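Local coordinates for beta-galacturonidase (PDB 6NCW) that hydrolyses beta-linked galacturonides, as a gut-bacterial glycoside hydrolase family 2 enzyme that releases galacturonic acid, at the interface of chains A and B and the interface of chains A and C. Numbering follows the deposited sequence. Chains: chain A/B/C, Beta-galacturonidase.

Contact 1 and contact 2 place chain A against two different copies of the same protein, and the centres of their C-alpha atoms lie about 34 Å apart. They share no residue. In chain A both draw on the TIM-barrel part of the sequence: contact 1 uses loops and the 3-10 helix 526-528, contact 2 the helices 290-302 and 317-326. Contact 1 meets the same region of chain B, whereas contact 2 meets N-terminal strands of chain C. Each belongs to a two-fold interface, and two different two-fold interfaces on one chain are consistent with the deposited assembly of four copies, which may be the working tetramer.

Contact 1: the interface of chains A and B. Residues chain A 471, 481-482, 526; chain B 471, 526-528.
Two loop segments of chain A, holding A:Ile471 and A:Lys481-A:Trp482, and the 3-10 helix 526-528 meet the equivalent 3-10 helix 526-528 of chain B and the loop of B:Ile471. Here the two copies of one proline touch: the rings of A:Pro526 and B:Pro526 cross at an oblique angle, CG of one lying 3.6 Å from CG of the other, as expected of equivalent residues in a two-fold interface. A:Pro526 also supports its own side, its CG sitting 3.4 Å above the indole plane of A:Trp482, offset toward the rim.

The pyrrole end of that indole faces the chain B backbone. CD1 of A:Trp482 comes to 3.3 Å from the backbone N of B:Arg527, and CB of A:Trp482 packs 3.6 Å from CA of B:Arg527. A:Ile471 adds its longer branch: CG1 is anti to the carbonyl carbon (chi1 -60°) and the chain runs on nearly straight, carrying CD1 to 3.6 Å from CG of B:Arg527. Here the arginine contributes aliphatic carbon, and its chain bends at chi3, which turns the guanidinium away from A:Ile471.

Beside these contacts, the hydroxyl OG1 of B:Thr528 donates a hydrogen bond of 2.9 Å to the backbone O of A:Lys481. The C=O···OG1 angle is 128°, with the donor tilted 26° from the carbonyl plane. The same OG1 is 3.0 Å from water 1, which in turn is 2.9 Å from the backbone N of A:Lys481, so that direct and water-mediated links join one hydroxyl to one residue's backbone. The side chain of A:Lys481 extends away from this link. Together the apolar contacts and the polar link probably help to fix how chains A and B sit against each other and to hold the assembly of four copies together.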
ATOM      1  N   ILE A 471       1.515   9.051   6.789  1.00 16.74           N
ATOM      2  CA  ILE A 471       1.205   7.636   6.628  1.00 18.83           C
ATOM      3  C   ILE A 471       2.052   7.127   5.472  1.00 17.32           C
ATOM      4  O   ILE A 471       1.898   7.598   4.342  1.00 17.99           O
ATOM      5  CB  ILE A 471      -0.294   7.412   6.366  1.00 18.71           C
ATOM      6  CG1 ILE A 471      -1.129   7.942   7.544  1.00 17.42           C
ATOM      7  CG2 ILE A 471      -0.552   5.923   6.122  1.00 19.76           C
ATOM      8  CD1 ILE A 471      -2.627   8.178   7.187  1.00 17.12           C
ATOM      9  N   LYS A 481      -1.877  17.261   4.524  1.00 14.59           N
ATOM     10  CA  LYS A 481      -1.394  16.655   5.753  1.00 18.66           C
ATOM     11  C   LYS A 481      -1.724  15.167   5.760  1.00 18.63           C
ATOM     12  O   LYS A 481      -2.761  14.736   5.240  1.00 17.29           O
ATOM     13  CB  LYS A 481      -1.982  17.358   6.988  1.00 17.75           C
ATOM     14  CG  LYS A 481      -1.306  18.702   7.264  1.00 17.40           C
ATOM     15  CD  LYS A 481      -1.919  19.482   8.432  1.00 18.40           C
ATOM     16  CE  LYS A 481      -1.168  20.818   8.599  1.00 20.14           C
ATOM     17  NZ  LYS A 481      -1.699  21.629   9.710  1.00 24.38           N
ATOM     18  N   TRP A 482      -0.794  14.395   6.328  1.00 16.56           N
ATOM     19  CA  TRP A 482      -0.668  12.935   6.375  1.00 16.03           C
ATOM     20  C   TRP A 482       0.053  12.369   5.150  1.00 15.92           C
ATOM     21  O   TRP A 482       0.454  11.210   5.182  1.00 15.56           O
ATOM     22  CB  TRP A 482      -2.012  12.201   6.565  1.00 16.77           C
ATOM     23  CG  TRP A 482      -2.727  12.575   7.874  1.00 14.86           C
ATOM     24  CD1 TRP A 482      -3.896  13.284   8.006  1.00 16.24           C
ATOM     25  CD2 TRP A 482      -2.309  12.245   9.212  1.00 16.74           C
ATOM     26  NE1 TRP A 482      -4.228  13.420   9.348  1.00 17.63           N
ATOM     27  CE2 TRP A 482      -3.270  12.787  10.102  1.00 16.55           C
ATOM     28  CE3 TRP A 482      -1.208  11.557   9.746  1.00 16.29           C
ATOM     29  CZ2 TRP A 482      -3.159  12.656  11.488  1.00 20.01           C
ATOM     30  CZ3 TRP A 482      -1.113  11.420  11.122  1.00 16.42           C
ATOM     31  CH2 TRP A 482      -2.071  11.976  11.979  1.00 15.57           C
ATOM     32  N   PRO A 526      -4.266   7.900  13.101  1.00 19.90           N
ATOM     33  CA  PRO A 526      -4.524   6.971  11.990  1.00 18.93           C
ATOM     34  C   PRO A 526      -3.860   5.620  12.227  1.00 20.44           C
ATOM     35  O   PRO A 526      -2.722   5.538  12.704  1.00 16.64           O
ATOM     36  CB  PRO A 526      -3.913   7.689  10.775  1.00 19.99           C
ATOM     37  CG  PRO A 526      -3.979   9.151  11.126  1.00 16.57           C
ATOM     38  CD  PRO A 526      -3.800   9.217  12.643  1.00 16.83           C
TER
ATOM     39  N   ILE B 471      -8.863   2.503   6.717  1.00 19.83           N
ATOM     40  CA  ILE B 471      -7.876   2.895   5.719  1.00 21.57           C
ATOM     41  C   ILE B 471      -7.655   1.683   4.822  1.00 18.24           C
ATOM     42  O   ILE B 471      -7.179   0.647   5.286  1.00 18.29           O
ATOM     43  CB  ILE B 471      -6.570   3.365   6.374  1.00 19.41           C
ATOM     44  CG1 ILE B 471      -6.862   4.584   7.257  1.00 17.04           C
ATOM     45  CG2 ILE B 471      -5.542   3.692   5.299  1.00 17.54           C
ATOM     46  CD1 ILE B 471      -5.729   4.933   8.223  1.00 18.27           C
ATOM     47  N   PRO B 526      -7.671  10.809   8.743  1.00 19.70           N
ATOM     48  CA  PRO B 526      -6.424  10.298   8.141  1.00 17.35           C
ATOM     49  C   PRO B 526      -6.396  10.553   6.644  1.00 18.75           C
ATOM     50  O   PRO B 526      -7.413  10.427   5.961  1.00 16.12           O
ATOM     51  CB  PRO B 526      -6.469   8.796   8.440  1.00 16.08           C
ATOM     52  CG  PRO B 526      -7.263   8.696   9.725  1.00 18.91           C
ATOM     53  CD  PRO B 526      -8.279   9.851   9.684  1.00 18.09           C
ATOM     54  N   ARG B 527      -5.210  10.909   6.138  1.00 18.84           N
ATOM     55  CA  ARG B 527      -4.988  11.212   4.721  1.00 16.39           C
ATOM     56  C   ARG B 527      -5.763  12.447   4.264  1.00 18.97           C
ATOM     57  O   ARG B 527      -5.931  12.648   3.059  1.00 18.55           O
ATOM     58  CB  ARG B 527      -5.350  10.011   3.832  1.00 19.27           C
ATOM     59  CG  ARG B 527      -4.881   8.644   4.399  1.00 17.66           C
ATOM     60  CD  ARG B 527      -5.153   7.499   3.420  1.00 16.20           C
ATOM     61  NE  ARG B 527      -6.585   7.359   3.175  1.00 18.04           N
ATOM     62  CZ  ARG B 527      -7.126   7.247   1.971  1.00 20.50           C
ATOM     63  NH1 ARG B 527      -6.338   7.212   0.897  1.00 19.53           N
ATOM     64  NH2 ARG B 527      -8.446   7.157   1.841  1.00 16.88           N
ATOM     65  N   THR B 528      -6.235  13.279   5.204  1.00 17.69           N
ATOM     66  CA  THR B 528      -7.165  14.373   4.906  1.00 18.38           C
ATOM     67  C   THR B 528      -8.302  13.835   4.024  1.00 20.74           C
ATOM     68  O   THR B 528      -8.653  14.394   2.977  1.00 14.99           O
ATOM     69  CB  THR B 528      -6.438  15.575   4.262  1.00 20.68           C
ATOM     70  OG1 THR B 528      -5.368  15.998   5.119  1.00 18.10           O
ATOM     71  CG2 THR B 528      -7.364  16.809   4.057  1.00 16.95           C
TER
HETATM   72  O   HOH W   1      -4.421  18.747   4.586  1.00 19.59           O

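Contact 2: the interface of chains A and C. Residues chain A 290, 294, 298, 322, 326; chain C 20, 36, 38.
A helix-against-strand patch forms this part of the A-C interface: helices 290-302 and 317-326 of chain A, from its TIM-barrel part, pack on strands 19-26 and 35-39 of chain C. C:Leu20 and C:Pro38 meet a surface containing two paired glutamine amides. The methyl CD1 of C:Leu20 rests 3.5 Å from the amide carbon CD of A:Gln326, the side chains crossing at about a right angle, while its other methyl, CD2, lies 3.7 Å from CD of A:Gln294. Each branch of the leucine therefore contacts one member of the pair. On a further side, CD2 of A:Leu322 packs against the same leucine.

Reciprocal hydrogen bonds join the amides within chain A. NE2 of A:Gln326 donates to OE1 of A:Gln294 at 3.0 Å, in the carbonyl plane and on a lone pair; NE2 of A:Gln294 returns a bond of 2.9 Å to OE1 of A:Gln326, 167° at the hydrogen. A second bond from NE2 of A:Gln326, to the backbone O of A:Leu322, further fixes this amide's rotation. A:Gln294 reaches its partner with CG anti to the backbone N (chi1 -174°) and a bend at chi2, which leaves CG facing C:Pro38, 3.7 Å from its CB. A:Met298 brings its sulfur to the proline ring, SD lying 3.7 Å from CD of C:Pro38.

The side chains of C:Gln36 and A:Gln326 run antiparallel past one another, with their amide planes nearly perpendicular; the side-chain oxygen OE1 of C:Gln36 lies 3.4 Å from CG of A:Gln326, a contact with aliphatic carbon.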
ATOM      1  N   PHE A 290      18.599  -7.698  20.547  1.00 18.68           N
ATOM      2  CA  PHE A 290      19.838  -7.026  20.181  1.00 21.12           C
ATOM      3  C   PHE A 290      19.876  -6.633  18.707  1.00 19.72           C
ATOM      4  O   PHE A 290      20.202  -5.492  18.366  1.00 21.66           O
ATOM      5  CB  PHE A 290      21.003  -7.963  20.532  1.00 21.24           C
ATOM      6  CG  PHE A 290      22.309  -7.584  19.915  1.00 21.99           C
ATOM      7  CD1 PHE A 290      23.113  -6.604  20.501  1.00 29.33           C
ATOM      8  CD2 PHE A 290      22.770  -8.253  18.777  1.00 26.39           C
ATOM      9  CE1 PHE A 290      24.350  -6.268  19.944  1.00 26.09           C
ATOM     10  CE2 PHE A 290      23.993  -7.933  18.219  1.00 25.83           C
ATOM     11  CZ  PHE A 290      24.785  -6.932  18.800  1.00 27.71           C
ATOM     12  N   GLN A 294      20.265  -2.777  17.284  1.00 20.19           N
ATOM     13  CA  GLN A 294      21.379  -2.305  16.482  1.00 19.40           C
ATOM     14  C   GLN A 294      20.904  -1.856  15.106  1.00 22.75           C
ATOM     15  O   GLN A 294      21.422  -0.879  14.550  1.00 20.55           O
ATOM     16  CB  GLN A 294      22.450  -3.399  16.373  1.00 19.78           C
ATOM     17  CG  GLN A 294      23.719  -2.967  15.667  1.00 20.61           C
ATOM     18  CD  GLN A 294      24.295  -1.674  16.227  1.00 24.34           C
ATOM     19  OE1 GLN A 294      24.016  -1.298  17.365  1.00 19.65           O
ATOM     20  NE2 GLN A 294      25.102  -0.987  15.424  1.00 18.58           N
ATOM     21  N   MET A 298      21.746   1.771  13.618  1.00 17.67           N
ATOM     22  CA  MET A 298      22.414   2.019  12.344  1.00 21.27           C
ATOM     23  C   MET A 298      21.605   2.950  11.447  1.00 20.94           C
ATOM     24  O   MET A 298      22.189   3.762  10.723  1.00 18.99           O
ATOM     25  CB  MET A 298      22.714   0.690  11.635  1.00 21.24           C
ATOM     26  CG  MET A 298      23.747  -0.144  12.377  1.00 24.99           C
ATOM     27  SD  MET A 298      24.312  -1.615  11.490  1.00 30.04           S
ATOM     28  CE  MET A 298      22.757  -2.515  11.181  1.00 30.98           C
ATOM     29  N   LEU A 322      24.777  -0.351  23.988  1.00 19.21           N
ATOM     30  CA  LEU A 322      25.116  -0.116  22.587  1.00 21.96           C
ATOM     31  C   LEU A 322      25.305   1.368  22.293  1.00 18.37           C
ATOM     32  O   LEU A 322      26.075   1.725  21.390  1.00 18.11           O
ATOM     33  CB  LEU A 322      24.048  -0.716  21.677  1.00 17.73           C
ATOM     34  CG  LEU A 322      24.006  -2.248  21.631  1.00 24.22           C
ATOM     35  CD1 LEU A 322      22.629  -2.751  21.146  1.00 21.01           C
ATOM     36  CD2 LEU A 322      25.122  -2.802  20.749  1.00 19.88           C
ATOM     37  N   GLN A 326      28.927   3.153  21.008  1.00 23.94           N
ATOM     38  CA  GLN A 326      28.935   3.865  19.735  1.00 24.59           C
ATOM     39  C   GLN A 326      28.971   5.382  19.894  1.00 23.08           C
ATOM     40  O   GLN A 326      28.970   6.098  18.892  1.00 26.76           O
ATOM     41  CB  GLN A 326      27.733   3.419  18.885  1.00 22.25           C
ATOM     42  CG  GLN A 326      27.898   1.961  18.410  1.00 25.06           C
ATOM     43  CD  GLN A 326      26.648   1.358  17.718  1.00 25.04           C
ATOM     44  OE1 GLN A 326      26.587   1.274  16.500  1.00 27.41           O
ATOM     45  NE2 GLN A 326      25.695   0.892  18.506  1.00 20.90           N
TER
ATOM     46  N   LEU C  20      29.357  -5.976  18.709  1.00 18.87           N
ATOM     47  CA  LEU C  20      29.802  -5.163  17.582  1.00 24.15           C
ATOM     48  C   LEU C  20      31.249  -5.503  17.222  1.00 25.60           C
ATOM     49  O   LEU C  20      32.121  -5.531  18.098  1.00 24.11           O
ATOM     50  CB  LEU C  20      29.687  -3.673  17.923  1.00 19.77           C
ATOM     51  CG  LEU C  20      28.293  -3.212  18.372  1.00 24.39           C
ATOM     52  CD1 LEU C  20      28.225  -1.699  18.567  1.00 19.75           C
ATOM     53  CD2 LEU C  20      27.244  -3.674  17.350  1.00 23.06           C
ATOM     54  N   GLN C  36      31.320   0.227  13.110  1.00 23.70           N
ATOM     55  CA  GLN C  36      30.983  -0.847  14.042  1.00 29.54           C
ATOM     56  C   GLN C  36      29.716  -1.545  13.565  1.00 28.87           C
ATOM     57  O   GLN C  36      28.719  -0.886  13.263  1.00 29.77           O
ATOM     58  CB  GLN C  36      30.769  -0.304  15.451  1.00 28.30           C
ATOM     59  CG  GLN C  36      31.997   0.324  16.065  1.00 28.80           C
ATOM     60  CD  GLN C  36      31.612   1.240  17.193  1.00 33.58           C
ATOM     61  OE1 GLN C  36      31.003   2.288  16.963  1.00 35.91           O
ATOM     62  NE2 GLN C  36      31.916   0.837  18.428  1.00 28.48           N
ATOM     63  N   PRO C  38      27.028  -5.240  13.673  1.00 22.06           N
ATOM     64  CA  PRO C  38      26.581  -6.358  14.517  1.00 20.64           C
ATOM     65  C   PRO C  38      27.018  -7.706  13.974  1.00 23.25           C
ATOM     66  O   PRO C  38      26.989  -7.954  12.767  1.00 22.46           O
ATOM     67  CB  PRO C  38      25.053  -6.241  14.481  1.00 23.89           C
ATOM     68  CG  PRO C  38      24.771  -5.611  13.120  1.00 24.16           C
ATOM     69  CD  PRO C  38      25.922  -4.642  12.898  1.00 21.07           C
TER